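Local coordinates for glycosyl hydrolase (Rhizobium leguminosarum bv. trifolii, PDB 5NDX), which probably hydrolyses O-glycosidic bonds as a family 39 glycoside hydrolase and is the bacterial orthologue of human alpha-L-iduronidase, at residues A[276-280]-A[281-285]; A[464-467]-A[468-472]. The protein carries 2 engineered substitutions. One frame throughout, in Å; residues are numbered along the deposited sequence.

Contact 1: A[276-280]-A[281-285]; sequences HSWHG and KAYYA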
# COMPACT_ATOMS: atom_id res chain seq x y z
N HIS A 276 -7.74 -16.64 -6.38
CA HIS A 276 -7.31 -17.19 -5.11
C HIS A 276 -8.07 -16.37 -4.06
O HIS A 276 -7.73 -15.19 -3.80
CB HIS A 276 -5.81 -17.04 -4.94
CG HIS A 276 -4.99 -17.68 -6.02
ND1 HIS A 276 -4.89 -19.05 -6.16
CD2 HIS A 276 -4.22 -17.14 -6.99
CE1 HIS A 276 -4.09 -19.32 -7.17
NE2 HIS A 276 -3.68 -18.18 -7.70
N SER A 277 -9.09 -16.99 -3.49
CA SER A 277 -10.07 -16.35 -2.65
C SER A 277 -9.57 -15.74 -1.33
O SER A 277 -10.17 -14.81 -0.79
CB SER A 277 -11.22 -17.30 -2.38
OG SER A 277 -12.02 -17.40 -3.55
N TRP A 278 -8.45 -16.25 -0.85
CA TRP A 278 -7.80 -15.69 0.28
C TRP A 278 -7.39 -14.21 0.13
O TRP A 278 -7.19 -13.55 1.15
CB TRP A 278 -6.58 -16.53 0.69
CG TRP A 278 -5.60 -16.88 -0.33
CD1 TRP A 278 -5.51 -18.11 -0.98
CD2 TRP A 278 -4.48 -16.11 -0.78
NE1 TRP A 278 -4.44 -18.09 -1.84
CE2 TRP A 278 -3.80 -16.89 -1.73
CE3 TRP A 278 -4.02 -14.80 -0.51
CZ2 TRP A 278 -2.65 -16.43 -2.37
CZ3 TRP A 278 -2.88 -14.37 -1.10
CH2 TRP A 278 -2.20 -15.18 -2.02
N HIS A 279 -7.30 -13.70 -1.09
CA HIS A 279 -7.09 -12.27 -1.29
C HIS A 279 -8.22 -11.41 -0.72
O HIS A 279 -8.02 -10.23 -0.42
CB HIS A 279 -6.90 -11.94 -2.75
CG HIS A 279 -5.56 -12.33 -3.30
ND1 HIS A 279 -5.41 -13.33 -4.22
CD2 HIS A 279 -4.32 -11.84 -3.07
CE1 HIS A 279 -4.13 -13.45 -4.55
NE2 HIS A 279 -3.45 -12.59 -3.84
N GLY A 280 -9.40 -12.00 -0.56
CA GLY A 280 -10.55 -11.27 -0.02
C GLY A 280 -10.76 -11.43 1.45
O GLY A 280 -11.74 -10.91 2.01
N LYS A 281 -9.85 -12.14 2.10
CA LYS A 281 -10.05 -12.51 3.51
C LYS A 281 -8.86 -12.22 4.40
O LYS A 281 -7.80 -11.82 3.93
CB LYS A 281 -10.48 -14.00 3.56
CG LYS A 281 -11.93 -14.13 3.11
CD LYS A 281 -12.47 -15.55 3.03
CE LYS A 281 -13.99 -15.45 2.77
NZ LYS A 281 -14.59 -16.68 2.27
N ALA A 282 -9.04 -12.44 5.69
CA ALA A 282 -8.04 -12.06 6.65
C ALA A 282 -6.70 -12.75 6.44
O ALA A 282 -5.67 -12.18 6.81
CB ALA A 282 -8.56 -12.30 8.06
N TYR A 283 -6.67 -13.89 5.75
CA TYR A 283 -5.42 -14.53 5.45
C TYR A 283 -4.46 -13.59 4.77
O TYR A 283 -3.28 -13.59 5.09
CB TYR A 283 -5.61 -15.79 4.57
CG TYR A 283 -4.30 -16.39 4.09
CD1 TYR A 283 -3.68 -15.91 2.95
CD2 TYR A 283 -3.66 -17.38 4.80
CE1 TYR A 283 -2.48 -16.42 2.50
CE2 TYR A 283 -2.44 -17.88 4.39
CZ TYR A 283 -1.87 -17.41 3.23
OH TYR A 283 -0.67 -17.89 2.79
N TYR A 284 -4.95 -12.79 3.83
CA TYR A 284 -4.11 -11.90 3.09
C TYR A 284 -3.59 -10.76 3.98
O TYR A 284 -2.46 -10.39 3.86
CB TYR A 284 -4.84 -11.32 1.90
CG TYR A 284 -4.01 -10.54 0.88
CD1 TYR A 284 -2.66 -10.83 0.61
CD2 TYR A 284 -4.63 -9.57 0.10
CE1 TYR A 284 -1.98 -10.13 -0.39
CE2 TYR A 284 -3.94 -8.87 -0.86
CZ TYR A 284 -2.61 -9.14 -1.11
OH TYR A 284 -1.97 -8.40 -2.10
N ALA A 285 -4.41 -10.25 4.90
CA ALA A 285 -3.93 -9.25 5.83
C ALA A 285 -2.82 -9.81 6.66
O ALA A 285 -1.81 -9.15 6.90
CB ALA A 285 -5.08 -8.77 6.71
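The carbonyl oxygen of H276 is gripped twice by H279, the residue whose ring edge meets Y284: H279 ND1 donates to H276 O at 3.0 Å, on a lone pair in the carbonyl plane, beside the backbone bond from H279 N. With CG beside its own backbone N (chi1 -75°), the imidazole folds back to make that bond while its far edge sets CD2 over the centre of the Y284 ring. The H279 and Y284 planes stand almost perpendicular, at 86°, with centroids 4.8 Å apart: a T-shaped pair.

W278 completes the cluster. Its six-membered ring makes an offset edge-to-face contact with Y284, CZ3 lying 3.9 Å from Y284 CD1. Over one of its faces comes Y283, with W278 CE3 3.6 Å from Y283 CD1; H276 CB and H279 CE1 pack against the opposite face. K281 N bonds to W278 O at 3.2 Å from well above the carbonyl plane, not on a lone pair, closing the last turn of the 3-10 segment 277-280.

The aromatic cluster thus sits where the loop after barrel strand 261-263 enters helix 282-300; K281 NZ pairs with E457 of helix 452-457, and A285 touches helix 364-372.

Contact 2: A[464-467]-A[468-472]; sequences NPRG and PFEPV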
# COMPACT_ATOMS: atom_id res chain seq x y z
N ASN A 464 -32.88 -13.86 -6.76
CA ASN A 464 -33.30 -15.25 -6.73
C ASN A 464 -32.94 -16.04 -7.97
O ASN A 464 -33.80 -16.63 -8.60
CB ASN A 464 -34.80 -15.30 -6.47
CG ASN A 464 -35.13 -15.16 -5.01
OD1 ASN A 464 -34.28 -15.34 -4.14
ND2 ASN A 464 -36.38 -14.90 -4.72
N PRO A 465 -31.65 -16.07 -8.33
CA PRO A 465 -31.26 -16.72 -9.57
C PRO A 465 -31.47 -18.23 -9.62
O PRO A 465 -31.36 -18.79 -10.68
CB PRO A 465 -29.76 -16.40 -9.68
CG PRO A 465 -29.31 -16.26 -8.26
CD PRO A 465 -30.48 -15.65 -7.53
N ARG A 466 -31.75 -18.90 -8.49
CA ARG A 466 -32.11 -20.33 -8.50
C ARG A 466 -33.58 -20.51 -8.07
O ARG A 466 -34.00 -21.58 -7.63
CB ARG A 466 -31.09 -21.15 -7.66
CG ARG A 466 -29.66 -21.02 -8.24
CD ARG A 466 -28.66 -22.10 -7.75
NE ARG A 466 -28.98 -23.45 -8.22
CZ ARG A 466 -28.84 -23.92 -9.47
NH1 ARG A 466 -28.35 -23.14 -10.44
NH2 ARG A 466 -29.18 -25.17 -9.76
N GLY A 467 -34.37 -19.43 -8.21
CA GLY A 467 -35.78 -19.44 -7.88
C GLY A 467 -36.02 -19.28 -6.39
O GLY A 467 -35.08 -19.26 -5.63
N PRO A 468 -37.29 -19.23 -5.97
CA PRO A 468 -37.65 -18.88 -4.58
C PRO A 468 -37.38 -19.92 -3.53
O PRO A 468 -37.42 -19.61 -2.34
CB PRO A 468 -39.17 -18.65 -4.66
CG PRO A 468 -39.63 -19.40 -5.87
CD PRO A 468 -38.49 -19.30 -6.85
N PHE A 469 -37.17 -21.17 -3.93
CA PHE A 469 -37.03 -22.21 -2.96
C PHE A 469 -35.57 -22.58 -2.67
O PHE A 469 -35.32 -23.47 -1.85
CB PHE A 469 -37.85 -23.41 -3.42
CG PHE A 469 -39.30 -23.10 -3.57
CD1 PHE A 469 -40.14 -23.07 -2.44
CD2 PHE A 469 -39.84 -22.82 -4.82
CE1 PHE A 469 -41.49 -22.78 -2.57
CE2 PHE A 469 -41.20 -22.51 -4.96
CZ PHE A 469 -42.02 -22.50 -3.83
N GLU A 470 -34.64 -21.90 -3.35
CA GLU A 470 -33.21 -22.15 -3.23
C GLU A 470 -32.48 -20.81 -3.09
O GLU A 470 -31.83 -20.33 -4.01
CB GLU A 470 -32.69 -22.95 -4.42
CG GLU A 470 -31.29 -23.50 -4.21
CD GLU A 470 -30.84 -24.47 -5.32
OE1 GLU A 470 -31.69 -25.11 -6.01
OE2 GLU A 470 -29.62 -24.62 -5.50
N PRO A 471 -32.58 -20.20 -1.92
CA PRO A 471 -31.87 -18.93 -1.73
C PRO A 471 -30.33 -19.10 -1.83
O PRO A 471 -29.80 -20.10 -1.34
CB PRO A 471 -32.33 -18.48 -0.35
CG PRO A 471 -32.81 -19.71 0.36
CD PRO A 471 -33.17 -20.73 -0.68
N VAL A 472 -29.65 -18.19 -2.52
CA VAL A 472 -28.19 -18.19 -2.58
C VAL A 472 -27.68 -16.84 -2.08
O VAL A 472 -28.45 -15.87 -1.94
CB VAL A 472 -27.64 -18.43 -4.01
CG1 VAL A 472 -28.20 -19.72 -4.61
CG2 VAL A 472 -27.90 -17.26 -4.96
O HOH W 1 -31.47 -16.07 -3.55
O HOH W 2 -32.40 -18.26 -5.82
O HOH W 3 -36.25 -22.45 -6.34
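The salt bridge between R466 and E470 joins two side chains that run side by side and point the same way. R466 NE donates to E470 OE2 at 3.0 Å, with an N-H...O angle of 149°. The oxygen lies at the edge of the guanidinium, near its plane, whereas the donor comes in from above the carboxylate plane; the two flat groups are turned 67° against each other. In the arginine chain a bend at chi3 (67°) swings NE toward the acid, while the glutamate chain is extended.

Three waters link the two segments. Water 3 spans the junction of the two turns, donating to R466 O at 2.7 Å and accepting from F469 N at 2.9 Å. Water 2 accepts from R466 N at 2.8 Å and can donate to G467 O and E470 O, though with further acceptors nearby not all can be served at once. Water 1 accepts from V472 N and lies 3.0 Å from N464 OD1, to which it can donate.

The framework is a pair of consecutive type I beta turns, N464 to G467 and G467 to E470, sharing the glycine at their junction. The first is closed by G467 N on N464 O at 2.9 Å, and the positive phi of G467 lets the chain pass into the second.

Farther out, apolar groups take over. P465 and V472 meet tip to tip, CG to CG2 at 3.7 Å, and V472 CG1 lies 4.0 Å from R466 CD, where the two side chains cross at about a right angle. R466, F469 and E470 also touch a crystal neighbour, so lattice packing may influence their poses. The backbone of V472 hydrogen-bonds with D461, and the side chain of P471 touches R460.

Read from the N terminus, contact 1 comes first: it turns the loop after barrel strand 261-263 into helix 282-300. Y283 OH, bonded to D416 O, ties that turn to the loop between strands 407-413 and 422-431 of the mixed sheet. Later the chain leaves helix 452-457 for the long loop toward helix 480-489, where contact 2 doubles the backbone back on itself. The two are therefore in series, neither nested nor crossed. Their centres lie 27 Å apart and their nearest atoms about 14 Å, without touching: contact 1 is buried at a junction, contact 2 is on the surface.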